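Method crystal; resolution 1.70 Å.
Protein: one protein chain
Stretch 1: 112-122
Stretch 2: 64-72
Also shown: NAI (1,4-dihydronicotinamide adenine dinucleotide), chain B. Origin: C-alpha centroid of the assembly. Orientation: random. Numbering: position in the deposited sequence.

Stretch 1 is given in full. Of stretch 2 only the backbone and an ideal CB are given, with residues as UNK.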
# COMPACT_ATOMS: atom_id res chain seq x y z
N MET A 112 -5.81 -10.17 3.47
CA MET A 112 -5.99 -8.81 3.97
C MET A 112 -6.06 -8.80 5.50
O MET A 112 -5.43 -7.96 6.15
CB MET A 112 -7.26 -8.18 3.39
CG MET A 112 -7.11 -7.70 1.96
SD MET A 112 -6.15 -6.17 1.83
CE MET A 112 -5.33 -6.45 0.28
N ASP A 113 -6.80 -9.74 6.07
CA ASP A 113 -7.02 -9.74 7.51
C ASP A 113 -5.72 -10.00 8.27
O ASP A 113 -5.40 -9.29 9.22
CB ASP A 113 -8.09 -10.77 7.90
CG ASP A 113 -8.85 -10.40 9.16
OD1 ASP A 113 -8.73 -9.26 9.65
OD2 ASP A 113 -9.61 -11.26 9.66
N VAL A 114 -4.95 -11.00 7.86
CA VAL A 114 -3.71 -11.31 8.56
C VAL A 114 -2.62 -10.30 8.26
O VAL A 114 -1.97 -9.78 9.17
CB VAL A 114 -3.17 -12.72 8.20
CG1 VAL A 114 -1.87 -13.01 8.95
CG2 VAL A 114 -4.20 -13.78 8.53
N ASN A 115 -2.41 -10.01 6.98
CA ASN A 115 -1.26 -9.20 6.58
C ASN A 115 -1.42 -7.72 6.85
O ASN A 115 -0.43 -7.02 7.09
CB ASN A 115 -0.96 -9.41 5.09
CG ASN A 115 -0.48 -10.81 4.78
OD1 ASN A 115 -0.40 -11.68 5.66
ND2 ASN A 115 -0.16 -11.06 3.51
N VAL A 116 -2.66 -7.22 6.82
CA VAL A 116 -2.89 -5.80 7.04
C VAL A 116 -3.56 -5.57 8.39
O VAL A 116 -2.99 -4.89 9.25
CB VAL A 116 -3.74 -5.16 5.93
CG1 VAL A 116 -3.78 -3.65 6.10
CG2 VAL A 116 -3.16 -5.51 4.57
N ASN A 117 -4.74 -6.13 8.61
CA ASN A 117 -5.43 -5.92 9.88
C ASN A 117 -4.63 -6.48 11.06
O ASN A 117 -4.67 -5.91 12.14
CB ASN A 117 -6.83 -6.54 9.87
CG ASN A 117 -7.85 -5.66 9.19
OD1 ASN A 117 -7.75 -4.43 9.20
ND2 ASN A 117 -8.86 -6.28 8.59
N GLY A 118 -3.91 -7.58 10.86
CA GLY A 118 -3.11 -8.15 11.94
C GLY A 118 -2.04 -7.18 12.41
O GLY A 118 -1.75 -7.08 13.61
N VAL A 119 -1.46 -6.45 11.46
CA VAL A 119 -0.44 -5.45 11.76
C VAL A 119 -1.09 -4.22 12.39
O VAL A 119 -0.59 -3.69 13.39
CB VAL A 119 0.35 -5.05 10.50
CG1 VAL A 119 1.35 -3.94 10.81
CG2 VAL A 119 1.06 -6.26 9.91
N ILE A 120 -2.19 -3.75 11.80
CA ILE A 120 -2.94 -2.64 12.37
C ILE A 120 -3.33 -2.95 13.81
O ILE A 120 -3.18 -2.12 14.71
CB ILE A 120 -4.21 -2.32 11.55
CG1 ILE A 120 -3.83 -1.77 10.18
CG2 ILE A 120 -5.09 -1.30 12.29
CD1 ILE A 120 -4.99 -1.73 9.21
N ASN A 121 -3.84 -4.16 14.02
CA ASN A 121 -4.31 -4.56 15.34
C ASN A 121 -3.20 -4.52 16.39
O ASN A 121 -3.41 -4.07 17.51
CB ASN A 121 -4.92 -5.96 15.30
CG ASN A 121 -6.25 -6.00 14.55
OD1 ASN A 121 -6.87 -4.96 14.28
ND2 ASN A 121 -6.70 -7.21 14.22
N GLY A 122 -2.01 -4.98 16.02
CA GLY A 122 -0.88 -4.94 16.93
C GLY A 122 -0.46 -3.52 17.22
O GLY A 122 -0.25 -3.14 18.38
N UNK A 64 -4.69 -15.43 17.58
CA UNK A 64 -5.09 -15.05 16.23
C UNK A 64 -5.04 -13.52 16.16
O UNK A 64 -5.84 -12.84 16.80
CB UNK A 64 -6.48 -15.59 15.88
N UNK A 65 -4.10 -12.99 15.38
CA UNK A 65 -3.86 -11.55 15.33
C UNK A 65 -5.04 -10.78 14.77
O UNK A 65 -5.13 -9.56 14.96
CB UNK A 65 -2.61 -11.26 14.49
N UNK A 66 -5.95 -11.47 14.09
CA UNK A 66 -7.13 -10.82 13.52
C UNK A 66 -8.22 -10.62 14.57
O UNK A 66 -9.22 -9.96 14.31
CB UNK A 66 -7.68 -11.64 12.35
N UNK A 67 -8.01 -11.19 15.76
CA UNK A 67 -8.95 -11.08 16.87
C UNK A 67 -8.51 -9.96 17.81
O UNK A 67 -7.62 -10.16 18.64
CB UNK A 67 -9.06 -12.41 17.62
N UNK A 68 -9.16 -8.81 17.71
CA UNK A 68 -8.72 -7.61 18.42
C UNK A 68 -8.82 -7.78 19.93
O UNK A 68 -7.92 -7.36 20.67
CB UNK A 68 -9.55 -6.40 17.98
N UNK A 69 -9.90 -8.40 20.39
CA UNK A 69 -10.09 -8.61 21.82
C UNK A 69 -9.00 -9.51 22.37
O UNK A 69 -8.41 -9.23 23.43
CB UNK A 69 -11.47 -9.21 22.10
N UNK A 70 -8.72 -10.59 21.66
CA UNK A 70 -7.69 -11.53 22.08
C UNK A 70 -6.31 -10.89 22.03
O UNK A 70 -5.45 -11.20 22.85
CB UNK A 70 -7.72 -12.78 21.20
N UNK A 71 -6.10 -9.99 21.07
CA UNK A 71 -4.81 -9.32 20.95
C UNK A 71 -4.56 -8.50 22.22
O UNK A 71 -3.48 -8.56 22.81
CB UNK A 71 -4.77 -8.43 19.71
N UNK A 72 -5.57 -7.75 22.64
CA UNK A 72 -5.44 -6.93 23.84
C UNK A 72 -5.16 -7.81 25.05
O UNK A 72 -4.35 -7.45 25.92
CB UNK A 72 -6.70 -6.10 24.07
PA NAI B . 5.72 -19.42 8.19
O1A NAI B . 4.60 -20.35 7.78
O2A NAI B . 7.02 -20.24 8.35
O5B NAI B . 5.36 -18.73 9.56
C5B NAI B . 4.18 -18.01 9.67
C4B NAI B . 3.71 -18.05 11.06
O4B NAI B . 2.66 -17.03 11.22
C3B NAI B . 3.12 -19.34 11.39
O3B NAI B . 3.62 -19.82 12.63
C2B NAI B . 1.70 -19.12 11.44
O2B NAI B . 1.05 -20.04 12.35
C1B NAI B . 1.57 -17.75 11.89
N9A NAI B . 0.29 -17.17 11.59
C8A NAI B . -0.42 -17.22 10.43
N7A NAI B . -1.58 -16.56 10.57
C5A NAI B . -1.66 -16.05 11.84
C6A NAI B . -2.57 -15.30 12.57
N6A NAI B . -3.81 -14.86 12.00
N1A NAI B . -2.30 -14.97 13.86
C2A NAI B . -1.15 -15.36 14.46
N3A NAI B . -0.24 -16.08 13.78
C4A NAI B . -0.46 -16.44 12.49
O3 NAI B . 5.91 -18.31 7.14
PN NAI B . 7.32 -17.59 6.90
O1N NAI B . 8.32 -18.61 6.38
O2N NAI B . 7.13 -16.41 5.83
O5D NAI B . 7.84 -16.99 8.23

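Position 64 opens a type I turn that ends at 67, and its CA-to-CB bond runs sideways to the helix 112-122, with no atom of that helix near the ideal CB. The adenine N6A lies close by and the amide at 66 is free for a bond, so an acceptor such as Asp, Asn or Ser would suit. The residue is Asp64; its OD1 accepts from NAI N6A at 3.1 Å.

At position 65 the CB points toward the helix and lies 4.0 Å from Gly118 CA; the CA atoms of Gly118 and position 65 are 4.9 Å apart. Since CB faces the carbon of Gly118, a nonpolar group suits, though others are not excluded. Leu65 packs its CB against Gly118, with chi1 m and chi2 t. Its backbone is engaged too: Leu65 N donates to NAI N1A (3.1 Å), while Leu65 O accepts from Asn121 ND2 (2.9 Å) in a nearly linear bond.

Position 66 has helix-like angles (-81/-7), and its ideal CB is 3.3 Å from Asp113 OD2, leaving little room for bulk there. A small polar or beta-branched residue, Ser, Thr or Val, is plausible. Thr66 combines both characters: Thr66 OG1 donates to Asp64 OD1 (2.8 Å), the same atom that receives Thr66 N (3.0 Å), and Thr66 CG2 packs 4.1 Å from Val114 CG2. A water links Thr66 O with Asp113 OD1 and Asn121 ND2.

Position 67 points away and immediately precedes a helix, where Asp, Asn, Ser or Thr commonly cap. Asp67 OD1 does so, accepting from the backbone N of position 70 at 3.0 Å.

At position 68 CB runs sideways, 4.8 Å from Asn121 CG, and Asn117 and Asn121 both offer carboxamides. A long donor, Arg or Lys, or a shorter Gln could reach them. Arg68 is extended beyond chi1, and Arg68 NE donates to Asn121 OD1 (3.0 Å), which lies at the guanidinium edge. A water accepts from Arg68 NH2 and donates to the OD1 atoms of Asn117 and Asn121.

Positions 69 and 70 are out of reach, so many helix-compatible residues would do; both are alanine.

Position 71 points toward Asn121, with CB 5.1 Å from Asn121 CB. Gly122, with no side chain, leaves space for a large, probably aromatic, group, and Gly118 O offers an acceptor. Tyr71 places one ring face against Asn121 C, and Tyr71 OH approaches Gly122 CA to 3.2 Å; a CB on Gly122 would clash with Tyr71 OH at 2.4 Å. The hydroxyl donates to a water that in turn donates to Gly118 O.

At position 72 CA-to-CB runs sideways and meets nothing in the helix, so many helix-compatible side chains would suit; the residue is Ala72.

Stretch 2 (64-72) DLTDRAAYA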
# COMPACT_ATOMS: atom_id res chain seq x y z
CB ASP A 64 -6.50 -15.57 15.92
CG ASP A 64 -6.95 -15.25 14.50
OD1 ASP A 64 -6.26 -14.48 13.79
OD2 ASP A 64 -8.01 -15.77 14.09
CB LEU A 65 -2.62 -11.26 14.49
CG LEU A 65 -1.35 -11.98 14.93
CD1 LEU A 65 -0.31 -11.94 13.83
CD2 LEU A 65 -0.81 -11.39 16.22
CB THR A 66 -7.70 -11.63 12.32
OG1 THR A 66 -8.29 -12.85 12.79
CG2 THR A 66 -6.60 -11.95 11.31
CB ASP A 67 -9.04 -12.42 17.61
CG ASP A 67 -10.14 -12.45 18.67
OD1 ASP A 67 -10.44 -11.40 19.28
OD2 ASP A 67 -10.68 -13.55 18.92
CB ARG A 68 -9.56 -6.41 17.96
CG ARG A 68 -9.17 -5.92 16.57
CD ARG A 68 -10.22 -5.03 15.94
NE ARG A 68 -9.78 -4.52 14.65
CZ ARG A 68 -10.56 -3.88 13.79
NH1 ARG A 68 -11.83 -3.66 14.08
NH2 ARG A 68 -10.07 -3.45 12.64
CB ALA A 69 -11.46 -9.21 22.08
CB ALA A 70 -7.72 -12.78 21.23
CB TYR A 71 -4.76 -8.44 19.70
CG TYR A 71 -3.37 -8.27 19.11
CD1 TYR A 71 -2.27 -8.04 19.92
CD2 TYR A 71 -3.17 -8.36 17.74
CE1 TYR A 71 -1.01 -7.90 19.39
CE2 TYR A 71 -1.90 -8.22 17.19
CZ TYR A 71 -0.83 -7.99 18.02
OH TYR A 71 0.43 -7.85 17.49
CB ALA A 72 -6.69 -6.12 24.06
O HOH W 1 -9.11 -7.90 12.46
O HOH W 2 -7.38 -3.59 11.84
O HOH W 3 0.64 -7.41 14.84
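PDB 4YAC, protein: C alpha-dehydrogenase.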